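Local structure of YueI protein (Bacillus subtilis, 2OHW) at residues 36-41 against 112-117; 43-48 against 124-129; 57-62 against 83-88; 66-71 against 93-98; 26-31 against 101-106. The protein is of unknown function, a small single-domain member of the DUF1694 family that folds around a four-stranded mixed beta sheet. One frame throughout, in Å; residues are numbered along the deposited sequence.

Contact 1 (36-41 against 112-117); sequences RVVLAL and IAVNRE
The start of edge strand 37-42, where a classic beta bulge sets Val38 and Leu39 both against Ile108 of the next strand, meets the loop that follows strand 104-110. Two waters bridge the segments, one between backbone atoms and one from backbone to side chain. The first donates to Val37 O at 2.7 Å and accepts from Arg116 N at 2.8 Å; the other donates to Val38 O and accepts from Arg116 NH1, lying in the guanidinium plane at its edge. Val38 and Arg116 run side by side in the same direction, and Val38 CG1, anti to the backbone N (chi1 173°), sits over one guanidinium face, 3.5 Å from Arg116 NH1. The same NH1 forms a salt bridge with Glu58 of helix 53-60. Val114 CG2 reaches to 4.2 Å from Val38 CG2. At the other end, the Arg36 chain bends at chi2 and lies along the Ile112 carbonyl, with CG 3.6 Å from Ile112 O, and Ile112 CA lies over one face of its guanidinium. Arg36 NH1 and Ala113 N, 3.3 Å apart, are both donors and do not bond. The direct touches are thus van der Waals, while water carries the polar link and Glu58 probably balances the Arg116 charge.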
# COMPACT_ATOMS: atom_id res chain seq x y z
N ARG A 36 3.84 5.98 -8.74
CA ARG A 36 4.78 6.14 -7.64
C ARG A 36 4.77 4.97 -6.64
O ARG A 36 5.60 4.89 -5.73
CB ARG A 36 4.54 7.48 -6.93
CG ARG A 36 4.65 8.71 -7.91
CD ARG A 36 5.27 9.91 -7.24
NE ARG A 36 5.19 11.20 -7.95
CZ ARG A 36 5.18 11.42 -9.27
NH1 ARG A 36 5.26 10.44 -10.16
NH2 ARG A 36 5.10 12.68 -9.71
N VAL A 37 3.85 4.03 -6.83
CA VAL A 37 3.69 2.96 -5.85
C VAL A 37 4.77 1.90 -6.03
O VAL A 37 4.98 1.39 -7.14
CB VAL A 37 2.28 2.33 -5.93
CG1 VAL A 37 2.17 1.18 -4.94
CG2 VAL A 37 1.19 3.39 -5.65
N VAL A 38 5.43 1.56 -4.92
CA VAL A 38 6.43 0.51 -4.86
C VAL A 38 5.81 -0.80 -4.35
O VAL A 38 6.14 -1.87 -4.86
CB VAL A 38 7.60 0.94 -3.94
CG1 VAL A 38 8.58 -0.19 -3.72
CG2 VAL A 38 8.33 2.15 -4.54
N LEU A 39 4.92 -0.72 -3.37
CA LEU A 39 4.28 -1.91 -2.82
C LEU A 39 3.03 -1.46 -2.09
O LEU A 39 2.99 -0.39 -1.48
CB LEU A 39 5.22 -2.63 -1.86
CG LEU A 39 4.88 -4.08 -1.44
CD1 LEU A 39 5.27 -5.07 -2.56
CD2 LEU A 39 5.66 -4.40 -0.20
N ALA A 40 1.99 -2.30 -2.13
CA ALA A 40 0.77 -2.03 -1.40
C ALA A 40 0.32 -3.31 -0.72
O ALA A 40 0.44 -4.40 -1.29
CB ALA A 40 -0.30 -1.51 -2.34
N LEU A 41 -0.19 -3.19 0.52
CA LEU A 41 -0.74 -4.32 1.27
C LEU A 41 -2.20 -4.02 1.57
O LEU A 41 -2.54 -2.85 1.88
CB LEU A 41 -0.03 -4.46 2.60
CG LEU A 41 1.42 -4.95 2.61
CD1 LEU A 41 1.91 -4.99 4.06
CD2 LEU A 41 1.60 -6.28 1.96
N ILE A 112 9.09 10.02 -6.78
CA ILE A 112 9.06 10.16 -8.24
C ILE A 112 8.43 8.92 -8.89
O ILE A 112 8.19 7.91 -8.23
CB ILE A 112 10.48 10.35 -8.80
CG1 ILE A 112 11.35 9.11 -8.52
CG2 ILE A 112 11.12 11.63 -8.24
CD1 ILE A 112 12.76 9.15 -9.14
N ALA A 113 8.18 9.01 -10.20
CA ALA A 113 7.61 7.90 -10.95
C ALA A 113 8.61 6.76 -11.05
O ALA A 113 9.73 6.95 -11.53
CB ALA A 113 7.20 8.38 -12.34
N VAL A 114 8.21 5.58 -10.57
CA VAL A 114 9.02 4.37 -10.65
C VAL A 114 8.41 3.33 -11.61
O VAL A 114 9.09 2.41 -12.07
CB VAL A 114 9.28 3.74 -9.26
CG1 VAL A 114 10.18 4.66 -8.43
CG2 VAL A 114 7.98 3.47 -8.52
N ASN A 115 7.12 3.51 -11.91
CA ASN A 115 6.40 2.65 -12.87
C ASN A 115 6.65 1.17 -12.66
O ASN A 115 7.10 0.44 -13.56
CB ASN A 115 6.74 3.05 -14.32
CG ASN A 115 6.38 4.48 -14.63
OD1 ASN A 115 7.25 5.30 -14.90
ND2 ASN A 115 5.08 4.79 -14.61
N ARG A 116 6.37 0.70 -11.45
CA ARG A 116 6.56 -0.71 -11.16
C ARG A 116 5.33 -1.53 -11.50
O ARG A 116 4.23 -1.18 -11.10
CB ARG A 116 7.03 -0.94 -9.73
CG ARG A 116 8.55 -0.96 -9.73
CD ARG A 116 9.12 -1.90 -8.74
NE ARG A 116 10.14 -1.18 -8.01
CZ ARG A 116 10.47 -1.41 -6.75
NH1 ARG A 116 9.87 -2.38 -6.07
NH2 ARG A 116 11.42 -0.68 -6.19
N GLU A 117 5.52 -2.60 -12.28
CA GLU A 117 4.40 -3.42 -12.71
C GLU A 117 3.81 -4.19 -11.54
O GLU A 117 2.61 -4.18 -11.33
CB GLU A 117 4.80 -4.39 -13.83
CG GLU A 117 5.21 -3.70 -15.14
O HOH W 1 4.71 2.16 -9.70
O HOH W 2 7.58 -3.95 -6.22

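Contact 2 (43-48 against 124-129); sequences KGQVLR and DIYNRS
Asp124 opens the second segment turned away from helix 43-46; its carboxylate bonds weakly to Ile125 N through OD1 and forms a salt bridge from OD2 to Arg128 NH2, one helical turn on. Ile125 points at the other helix and divides its branches. CG2, anti to the backbone N, rests on the Gly44 backbone, 3.6 Å from Gly44 C, and also meets Gln45 CG at 3.8 Å. CD1, at the end of the CG1 branch, goes to the Arg48 chain, which crosses it at about a right angle with Arg48 CD 3.6 Å from Ile125 CD1. Next, Tyr126 takes the end of Gln45: Gln45 NE2 lies 3.6 Å from Tyr126 CB, and OE1 comes to the ring edge near its plane, the amide turned 62° from the ring. The amide itself is held by Ile121 O and Asp123 OD1, both accepting from Gln45 NE2, while Tyr126 OH bonds to Leu11 O. Ser129 closes the segment. Its CB is 3.9 Å from Gly44 CA, and OG turns back to Ile125 O at 2.6 Å, so that carbonyl accepts from both OG and N of Ser129. A water accepts from Gly44 N and donates to Ser129 O. This is a close helix-helix contact through glycine: with no side chain on Gly44, Ser129 CB and Ile125 CG2 come down on its backbone, and the C-terminal helix 124-129 lies close against helix 43-46.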
# COMPACT_ATOMS: atom_id res chain seq x y z
N LYS A 43 -5.64 -4.12 3.91
CA LYS A 43 -5.88 -4.08 5.36
C LYS A 43 -5.78 -5.48 5.96
O LYS A 43 -5.18 -5.67 7.02
CB LYS A 43 -7.22 -3.41 5.68
CG LYS A 43 -7.21 -1.91 5.46
CD LYS A 43 -8.62 -1.30 5.60
CE LYS A 43 -9.22 -1.63 6.94
NZ LYS A 43 -8.44 -0.99 8.03
N GLY A 44 -6.33 -6.47 5.27
CA GLY A 44 -6.26 -7.85 5.76
C GLY A 44 -4.84 -8.35 5.92
O GLY A 44 -4.52 -9.02 6.89
N GLN A 45 -3.97 -8.03 4.96
CA GLN A 45 -2.56 -8.38 5.08
C GLN A 45 -1.89 -7.64 6.23
O GLN A 45 -1.09 -8.21 6.98
CB GLN A 45 -1.84 -8.12 3.75
CG GLN A 45 -2.31 -9.07 2.65
CD GLN A 45 -1.64 -8.76 1.32
OE1 GLN A 45 -1.65 -7.62 0.86
NE2 GLN A 45 -1.05 -9.79 0.69
N VAL A 46 -2.19 -6.35 6.39
CA VAL A 46 -1.56 -5.62 7.51
C VAL A 46 -1.96 -6.25 8.86
O VAL A 46 -1.18 -6.25 9.82
CB VAL A 46 -1.87 -4.11 7.45
CG1 VAL A 46 -1.37 -3.39 8.70
CG2 VAL A 46 -1.24 -3.52 6.21
N LEU A 47 -3.18 -6.78 8.91
CA LEU A 47 -3.70 -7.37 10.16
C LEU A 47 -3.09 -8.74 10.47
O LEU A 47 -3.32 -9.27 11.57
CB LEU A 47 -5.22 -7.46 10.11
CG LEU A 47 -5.98 -6.12 10.16
CD1 LEU A 47 -7.44 -6.27 9.71
CD2 LEU A 47 -5.89 -5.44 11.52
N ARG A 48 -2.31 -9.30 9.55
CA ARG A 48 -1.63 -10.58 9.80
C ARG A 48 -0.63 -10.40 10.95
O ARG A 48 0.11 -9.41 11.00
CB ARG A 48 -0.93 -11.08 8.54
CG ARG A 48 -0.42 -12.52 8.65
CD ARG A 48 0.40 -12.92 7.43
NE ARG A 48 1.80 -12.51 7.51
CZ ARG A 48 2.77 -12.98 6.74
NH1 ARG A 48 2.51 -13.89 5.81
NH2 ARG A 48 4.02 -12.55 6.90
N ASP A 124 -2.93 -16.10 0.04
CA ASP A 124 -4.35 -16.35 0.34
C ASP A 124 -5.05 -15.19 1.06
O ASP A 124 -6.25 -14.96 0.85
CB ASP A 124 -4.51 -17.65 1.15
CG ASP A 124 -3.82 -17.61 2.51
OD1 ASP A 124 -2.94 -16.74 2.74
OD2 ASP A 124 -4.16 -18.47 3.37
N ILE A 125 -4.32 -14.47 1.91
CA ILE A 125 -4.89 -13.30 2.57
C ILE A 125 -5.25 -12.20 1.56
O ILE A 125 -6.31 -11.58 1.66
CB ILE A 125 -3.97 -12.76 3.68
CG1 ILE A 125 -3.67 -13.86 4.69
CG2 ILE A 125 -4.63 -11.57 4.38
CD1 ILE A 125 -2.75 -13.44 5.82
N TYR A 126 -4.38 -11.96 0.58
CA TYR A 126 -4.71 -10.99 -0.47
C TYR A 126 -6.02 -11.35 -1.15
O TYR A 126 -6.91 -10.51 -1.28
CB TYR A 126 -3.61 -10.90 -1.53
CG TYR A 126 -3.86 -9.78 -2.51
CD1 TYR A 126 -3.42 -8.49 -2.23
CD2 TYR A 126 -4.58 -9.99 -3.70
CE1 TYR A 126 -3.65 -7.43 -3.09
CE2 TYR A 126 -4.82 -8.94 -4.57
CZ TYR A 126 -4.35 -7.67 -4.26
OH TYR A 126 -4.58 -6.60 -5.10
N ASN A 127 -6.11 -12.60 -1.58
CA ASN A 127 -7.26 -13.06 -2.35
C ASN A 127 -8.55 -12.95 -1.55
O ASN A 127 -9.59 -12.65 -2.11
CB ASN A 127 -7.04 -14.50 -2.81
CG ASN A 127 -5.91 -14.63 -3.80
OD1 ASN A 127 -5.56 -13.68 -4.51
ND2 ASN A 127 -5.31 -15.82 -3.86
N ARG A 128 -8.46 -13.16 -0.24
CA ARG A 128 -9.66 -13.17 0.59
C ARG A 128 -10.04 -11.77 1.07
O ARG A 128 -11.21 -11.51 1.36
CB ARG A 128 -9.49 -14.12 1.77
CG ARG A 128 -9.26 -15.58 1.37
CD ARG A 128 -9.54 -16.55 2.51
NE ARG A 128 -8.69 -17.74 2.44
CZ ARG A 128 -7.76 -18.05 3.34
NH1 ARG A 128 -7.58 -17.28 4.41
NH2 ARG A 128 -7.03 -19.14 3.19
N SER A 129 -9.06 -10.87 1.15
CA SER A 129 -9.29 -9.56 1.74
C SER A 129 -9.45 -8.39 0.76
O SER A 129 -10.03 -7.37 1.12
CB SER A 129 -8.14 -9.24 2.70
OG SER A 129 -6.92 -9.06 1.99
O HOH W 3 -8.61 -5.74 3.38

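Contact 3 (57-62 against 83-88); sequences HELKNS and QMASRY
Lys60, near the end of helix 53-60, lays its chain across the ring of Tyr88, the first residue past helix 75-87. Its CB stands almost straight above the ring, 3.9 Å from the Tyr88 centroid and 8° off the normal, a CH-pi contact. CG, anti to the backbone N (chi1 180°), moves outward to 3.7 Å from Tyr88 CE1. CD has reached the rim, 4.1 Å from Tyr88 OH, and beyond it the chain leads away, bending only at chi4 to NZ. Lys60 CA lies over the same face, 3.7 Å from Tyr88 CG, while the opposite face takes Arg87 CG over its centre, so the ring is sandwiched between two aliphatic chains. Its hydroxyl bonds to Glu56 OE2, which also forms a salt bridge with Arg87 NH1. On the buried side Leu59 points at helix 75-87. Its CD1 packs on Met84, 3.7 Å from Met84 CB, the two side chains crossing at about a right angle, and CD2 is 4.5 Å from Ala85 CB. Leu59 O, near Tyr88 CB, accepts a bond from Ser62 OG, which reaches it from above the carbonyl plane just past the helix end. The contact between the helices is therefore apolar, with Lys60 lending its methylenes to the ring and keeping its amine outward; Lys60 and Arg87 on the two faces hold the ring's orientation, while Glu56 anchors its hydroxyl.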
# COMPACT_ATOMS: atom_id res chain seq x y z
N HIS A 57 11.76 -5.71 2.76
CA HIS A 57 12.69 -5.66 1.65
C HIS A 57 12.60 -4.35 0.88
O HIS A 57 13.63 -3.75 0.52
CB HIS A 57 12.45 -6.83 0.69
CG HIS A 57 13.41 -6.84 -0.46
ND1 HIS A 57 13.12 -6.24 -1.67
CD2 HIS A 57 14.67 -7.31 -0.57
CE1 HIS A 57 14.15 -6.38 -2.49
NE2 HIS A 57 15.11 -7.02 -1.84
N GLU A 58 11.37 -3.91 0.61
CA GLU A 58 11.15 -2.67 -0.12
C GLU A 58 11.57 -1.44 0.68
O GLU A 58 12.10 -0.48 0.12
CB GLU A 58 9.69 -2.55 -0.58
CG GLU A 58 9.26 -3.55 -1.68
CD GLU A 58 10.23 -3.63 -2.86
OE1 GLU A 58 10.72 -2.58 -3.36
OE2 GLU A 58 10.50 -4.76 -3.32
N LEU A 59 11.35 -1.46 1.99
CA LEU A 59 11.81 -0.34 2.82
C LEU A 59 13.34 -0.27 2.89
O LEU A 59 13.94 0.82 2.87
CB LEU A 59 11.20 -0.44 4.22
CG LEU A 59 9.69 -0.27 4.26
CD1 LEU A 59 9.18 -0.75 5.58
CD2 LEU A 59 9.28 1.18 4.02
N LYS A 60 13.96 -1.44 2.96
CA LYS A 60 15.42 -1.57 3.05
C LYS A 60 16.11 -1.12 1.76
O LYS A 60 17.23 -0.61 1.79
CB LYS A 60 15.74 -3.04 3.33
CG LYS A 60 17.21 -3.39 3.45
CD LYS A 60 17.38 -4.86 3.78
CE LYS A 60 18.86 -5.20 3.99
NZ LYS A 60 19.67 -4.99 2.75
N ASN A 61 15.44 -1.33 0.63
CA ASN A 61 16.06 -1.12 -0.67
C ASN A 61 15.58 0.14 -1.36
O ASN A 61 15.90 0.41 -2.53
CB ASN A 61 15.89 -2.39 -1.50
CG ASN A 61 16.88 -3.45 -1.09
OD1 ASN A 61 18.04 -3.37 -1.47
ND2 ASN A 61 16.46 -4.43 -0.28
N SER A 62 14.88 0.94 -0.57
CA SER A 62 14.26 2.16 -1.01
C SER A 62 15.24 3.31 -1.14
O SER A 62 16.31 3.32 -0.52
CB SER A 62 13.18 2.55 -0.01
OG SER A 62 13.75 3.02 1.21
N GLN A 83 8.32 0.40 12.76
CA GLN A 83 9.64 -0.02 13.24
C GLN A 83 10.56 -0.32 12.06
O GLN A 83 11.73 0.08 12.07
CB GLN A 83 9.54 -1.27 14.13
CG GLN A 83 8.62 -1.11 15.36
CD GLN A 83 9.24 -0.29 16.47
OE1 GLN A 83 10.40 -0.49 16.82
NE2 GLN A 83 8.47 0.64 17.03
N MET A 84 10.02 -1.03 11.06
CA MET A 84 10.79 -1.38 9.86
C MET A 84 11.19 -0.10 9.12
O MET A 84 12.35 0.04 8.70
CB MET A 84 9.96 -2.25 8.91
CG MET A 84 9.57 -3.63 9.40
SD MET A 84 8.54 -4.51 8.14
CE MET A 84 8.05 -3.20 7.05
N ALA A 85 10.24 0.82 8.96
CA ALA A 85 10.51 2.08 8.25
C ALA A 85 11.63 2.86 8.95
O ALA A 85 12.61 3.27 8.33
CB ALA A 85 9.23 2.94 8.11
N SER A 86 11.50 3.05 10.26
CA SER A 86 12.50 3.83 10.98
C SER A 86 13.89 3.20 10.93
O SER A 86 14.89 3.92 10.85
CB SER A 86 12.03 4.09 12.41
OG SER A 86 10.85 4.89 12.37
N ARG A 87 13.92 1.87 10.94
CA ARG A 87 15.17 1.10 10.84
C ARG A 87 15.99 1.52 9.61
O ARG A 87 17.22 1.53 9.66
CB ARG A 87 14.85 -0.39 10.78
CG ARG A 87 16.04 -1.35 10.70
CD ARG A 87 15.56 -2.81 10.83
NE ARG A 87 14.73 -2.98 12.02
CZ ARG A 87 13.65 -3.76 12.11
NH1 ARG A 87 13.22 -4.48 11.07
NH2 ARG A 87 12.98 -3.82 13.25
N TYR A 88 15.30 1.85 8.53
CA TYR A 88 15.94 2.18 7.26
C TYR A 88 15.83 3.65 6.87
O TYR A 88 16.10 4.04 5.73
CB TYR A 88 15.40 1.24 6.15
CG TYR A 88 15.55 -0.21 6.51
CD1 TYR A 88 16.83 -0.79 6.61
CD2 TYR A 88 14.45 -1.01 6.79
CE1 TYR A 88 16.99 -2.11 6.96
CE2 TYR A 88 14.60 -2.34 7.15
CZ TYR A 88 15.88 -2.87 7.23
OH TYR A 88 16.04 -4.19 7.58

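Contact 4 (66-71 against 93-98); sequences TLLING and KIVSDL
The flat groups here are peptides and one amide: the peptides of strands 65-70 and 92-95 meet edge to edge, and Leu98 CD1 touches the Asn70 amide, 3.4 Å from Asn70 OD1. Lys93 N donates to Leu67 O, Ile69 N to Lys93 O at 2.9 Å and Val95 N to Ile69 O at 2.8 Å, each nearly along the C=O axis. Gly71 N then reaches Val95 O from above the carbonyl plane, at 3.0 Å. On the face of Leu68, Lys93 and Val95, Leu68 CD2 lies beside Lys93 CB, and Leu68 CB is 4.2 Å from Val95 CG2. On the other face, Ile69 CB meets Ile94 CG1 at 4.4 Å beneath helix 75-87, which links the strands in a beta-alpha-beta crossover. Asn70 OD1 accepts from Glu72 N and ND2 donates to Leu104 O. The parallel ladder thus uses both N and O of Ile69, on one edge of its strand, to bond to Lys93 and Val95, and the buried Asn70 amide is satisfied by backbone partners.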
# COMPACT_ATOMS: atom_id res chain seq x y z
N THR A 66 8.12 6.97 1.12
CA THR A 66 7.37 7.19 2.35
C THR A 66 6.49 5.97 2.60
O THR A 66 5.94 5.39 1.66
CB THR A 66 6.51 8.45 2.25
OG1 THR A 66 7.34 9.58 1.91
CG2 THR A 66 5.78 8.75 3.56
N LEU A 67 6.34 5.62 3.86
CA LEU A 67 5.37 4.62 4.27
C LEU A 67 4.03 5.30 4.59
O LEU A 67 3.91 6.04 5.58
CB LEU A 67 5.91 3.85 5.48
CG LEU A 67 4.93 2.89 6.15
CD1 LEU A 67 4.58 1.77 5.19
CD2 LEU A 67 5.50 2.35 7.46
N LEU A 68 3.02 5.07 3.75
CA LEU A 68 1.68 5.60 3.94
C LEU A 68 0.83 4.53 4.63
O LEU A 68 0.84 3.36 4.20
CB LEU A 68 1.04 5.95 2.59
CG LEU A 68 1.81 6.95 1.70
CD1 LEU A 68 1.06 7.18 0.39
CD2 LEU A 68 2.01 8.27 2.43
N ILE A 69 0.11 4.93 5.69
CA ILE A 69 -0.66 4.00 6.52
C ILE A 69 -2.10 4.48 6.56
O ILE A 69 -2.36 5.66 6.81
CB ILE A 69 -0.10 3.98 7.95
CG1 ILE A 69 1.33 3.44 7.95
CG2 ILE A 69 -0.98 3.14 8.88
CD1 ILE A 69 2.12 3.88 9.18
N ASN A 70 -3.03 3.57 6.34
CA ASN A 70 -4.44 3.87 6.41
C ASN A 70 -4.88 4.11 7.86
O ASN A 70 -4.83 3.20 8.67
CB ASN A 70 -5.22 2.66 5.85
CG ASN A 70 -6.67 2.94 5.66
OD1 ASN A 70 -7.27 3.72 6.40
ND2 ASN A 70 -7.27 2.29 4.66
N GLY A 71 -5.31 5.34 8.16
CA GLY A 71 -5.74 5.73 9.50
C GLY A 71 -6.95 5.00 10.04
O GLY A 71 -7.28 5.14 11.23
N LYS A 93 3.61 8.35 7.23
CA LYS A 93 2.48 9.27 7.33
C LYS A 93 1.23 8.44 7.58
O LYS A 93 0.99 7.47 6.88
CB LYS A 93 2.31 10.09 6.04
CG LYS A 93 3.50 11.01 5.70
CD LYS A 93 3.16 12.02 4.59
CE LYS A 93 4.37 12.90 4.27
NZ LYS A 93 4.20 13.72 3.03
N ILE A 94 0.46 8.82 8.59
CA ILE A 94 -0.85 8.22 8.79
C ILE A 94 -1.88 9.05 8.02
O ILE A 94 -2.09 10.24 8.29
CB ILE A 94 -1.20 8.07 10.29
CG1 ILE A 94 -0.21 7.11 10.97
CG2 ILE A 94 -2.62 7.55 10.45
CD1 ILE A 94 -0.03 7.34 12.46
N VAL A 95 -2.48 8.43 7.01
CA VAL A 95 -3.40 9.11 6.11
C VAL A 95 -4.81 9.07 6.71
O VAL A 95 -5.39 8.00 6.88
CB VAL A 95 -3.33 8.49 4.68
CG1 VAL A 95 -4.30 9.20 3.72
CG2 VAL A 95 -1.91 8.57 4.16
N SER A 96 -5.32 10.26 7.06
CA SER A 96 -6.54 10.42 7.87
C SER A 96 -7.72 11.05 7.13
O SER A 96 -8.87 10.88 7.55
CB SER A 96 -6.25 11.22 9.14
OG SER A 96 -5.74 12.51 8.85
N ASP A 97 -7.44 11.78 6.06
CA ASP A 97 -8.50 12.37 5.25
C ASP A 97 -8.89 11.42 4.13
O ASP A 97 -8.36 11.52 3.02
CB ASP A 97 -8.07 13.73 4.67
CG ASP A 97 -9.20 14.43 3.91
OD1 ASP A 97 -10.37 14.22 4.28
OD2 ASP A 97 -8.92 15.18 2.95
N LEU A 98 -9.81 10.51 4.41
CA LEU A 98 -10.34 9.60 3.39
C LEU A 98 -11.77 9.93 2.99
O LEU A 98 -12.66 9.98 3.84
CB LEU A 98 -10.25 8.14 3.84
CG LEU A 98 -8.89 7.62 4.36
CD1 LEU A 98 -8.97 6.15 4.70
CD2 LEU A 98 -7.79 7.87 3.34

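Contact 5 (26-31 against 101-106); sequences RHLFLG and HTPLGI
The tight part gathers round Leu28 O, at the end of helix 22-28. Thr102 OG1, anti to its backbone N (chi1 174°), donates to this oxygen in the carbonyl plane, on a lone pair, at 2.7 Å. The same hydroxyl oxygen accepts from Leu104 N at 3.2 Å, an ST turn, so two bonds fix its rotation. Leu104 CD1 packs into the angle beside them, 3.5 Å from Leu28 O and equally close to Phe29 CD1, approaching that ring obliquely. Leu28 CD1 stands 3.9 Å from Leu104 CD1 and also meets Pro103 CD, while Leu28 CD2 lies over one face of the Phe29 ring. Packing loosens along Leu30. Its CD2 crosses over to Thr102 CG2 at 3.8 Å, but CD1 only skirts the backbone, 4.0 Å from Gly105 O. The outer side is more open: His27 adds little beyond its carbonyl near Thr102 CB, and exposed Arg26 takes no part, its NH1 bonding in the guanidinium plane to Gly31 O. Within strand 104-110 the chain turns a corner at Gly105, where a classic beta bulge sets Gly105 and Ile106 against Leu41. Helix 5-12 touches Leu28 and Phe29 through Tyr10, strand 37-42 meets Phe29 through Val37 and Leu104 through Ala40, and strand 65-70 reaches Leu30 and Thr102 through Asn70.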
# COMPACT_ATOMS: atom_id res chain seq x y z
N ARG A 26 -5.38 8.17 -6.57
CA ARG A 26 -5.12 8.75 -5.26
C ARG A 26 -6.09 8.23 -4.22
O ARG A 26 -5.72 7.99 -3.07
CB ARG A 26 -5.16 10.28 -5.32
CG ARG A 26 -4.05 10.88 -6.17
CD ARG A 26 -3.92 12.38 -5.91
NE ARG A 26 -3.11 13.03 -6.93
CZ ARG A 26 -1.79 13.12 -6.89
NH1 ARG A 26 -1.10 12.59 -5.88
NH2 ARG A 26 -1.15 13.74 -7.87
N HIS A 27 -7.35 8.05 -4.62
CA HIS A 27 -8.35 7.53 -3.70
C HIS A 27 -8.12 6.07 -3.31
O HIS A 27 -8.55 5.66 -2.24
CB HIS A 27 -9.76 7.74 -4.26
CG HIS A 27 -10.14 9.18 -4.40
ND1 HIS A 27 -10.79 9.67 -5.51
CD2 HIS A 27 -9.97 10.24 -3.57
CE1 HIS A 27 -11.01 10.97 -5.36
NE2 HIS A 27 -10.51 11.34 -4.19
N LEU A 28 -7.47 5.29 -4.18
CA LEU A 28 -7.10 3.91 -3.85
C LEU A 28 -5.79 3.84 -3.04
O LEU A 28 -5.72 3.13 -2.02
CB LEU A 28 -6.99 3.05 -5.11
CG LEU A 28 -6.51 1.59 -4.92
CD1 LEU A 28 -7.40 0.77 -4.02
CD2 LEU A 28 -6.38 0.90 -6.28
N PHE A 29 -4.77 4.55 -3.51
CA PHE A 29 -3.41 4.41 -2.99
C PHE A 29 -3.02 5.40 -1.90
O PHE A 29 -1.85 5.82 -1.81
CB PHE A 29 -2.41 4.43 -4.15
CG PHE A 29 -2.55 3.25 -5.08
CD1 PHE A 29 -2.16 1.97 -4.68
CD2 PHE A 29 -3.05 3.42 -6.36
CE1 PHE A 29 -2.29 0.88 -5.55
CE2 PHE A 29 -3.18 2.34 -7.24
CZ PHE A 29 -2.81 1.07 -6.83
N LEU A 30 -3.99 5.76 -1.06
CA LEU A 30 -3.74 6.61 0.12
C LEU A 30 -3.09 7.94 -0.26
O LEU A 30 -2.24 8.47 0.47
CB LEU A 30 -2.89 5.87 1.16
CG LEU A 30 -3.52 4.60 1.75
CD1 LEU A 30 -2.52 3.86 2.65
CD2 LEU A 30 -4.78 4.94 2.52
N GLY A 31 -3.51 8.46 -1.41
CA GLY A 31 -3.08 9.78 -1.89
C GLY A 31 -2.01 9.73 -2.96
O GLY A 31 -1.75 10.76 -3.60
N HIS A 101 -13.53 4.73 0.98
CA HIS A 101 -13.05 3.58 1.72
C HIS A 101 -12.11 2.89 0.75
O HIS A 101 -12.49 2.62 -0.39
CB HIS A 101 -14.20 2.65 2.11
CG HIS A 101 -13.97 1.89 3.38
ND1 HIS A 101 -12.74 1.35 3.71
CD2 HIS A 101 -14.81 1.56 4.39
CE1 HIS A 101 -12.84 0.74 4.88
NE2 HIS A 101 -14.08 0.85 5.31
N THR A 102 -10.86 2.69 1.15
CA THR A 102 -9.93 1.94 0.34
C THR A 102 -9.61 0.65 1.06
O THR A 102 -9.48 0.65 2.28
CB THR A 102 -8.62 2.72 0.04
OG1 THR A 102 -7.71 1.84 -0.64
CG2 THR A 102 -7.93 3.19 1.33
N PRO A 103 -9.44 -0.46 0.32
CA PRO A 103 -9.07 -1.72 0.97
C PRO A 103 -7.59 -1.79 1.31
O PRO A 103 -7.15 -2.76 1.91
CB PRO A 103 -9.39 -2.75 -0.11
CG PRO A 103 -9.14 -2.03 -1.38
CD PRO A 103 -9.59 -0.62 -1.14
N LEU A 104 -6.80 -0.79 0.89
CA LEU A 104 -5.35 -0.82 1.13
C LEU A 104 -5.03 -0.33 2.53
O LEU A 104 -5.56 0.70 2.97
CB LEU A 104 -4.59 -0.02 0.05
CG LEU A 104 -4.83 -0.60 -1.35
CD1 LEU A 104 -3.97 0.11 -2.35
CD2 LEU A 104 -4.58 -2.11 -1.40
N GLY A 105 -4.14 -1.04 3.22
CA GLY A 105 -3.71 -0.73 4.58
C GLY A 105 -2.41 0.05 4.62
O GLY A 105 -2.25 0.96 5.42
N ILE A 106 -1.49 -0.32 3.74
CA ILE A 106 -0.17 0.31 3.69
C ILE A 106 0.19 0.49 2.23
O ILE A 106 -0.11 -0.40 1.41
CB ILE A 106 0.88 -0.56 4.43
CG1 ILE A 106 0.85 -0.23 5.93
CG2 ILE A 106 2.26 -0.47 3.79
CD1 ILE A 106 1.66 -1.15 6.78

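Overall arrangement
The sheet, ordered 37-42, 104-110, 65-70, 92-95, ties the set together. Contacts 4 and 5, with centres about 9 Å apart, join where Asn70 bonds to Leu104 and Gly105; contacts 5 and 1, centres about 13 Å apart, meet through the pairing of Leu41 with Gly105 and Ile106. Contact 2 lies at the end of edge strand 37-42, and its Lys43 N probably bonds to Pro103 O. Contact 3 belongs to the helices on the sheet; its centre is about 15 Å from that of contact 1, and Glu58 and Arg116 link the two. Along the chain, contacts 3 and 4 are nested inside contacts 1, 2 and 5, whose segments alternate, so distant segments interlock into one compact domain.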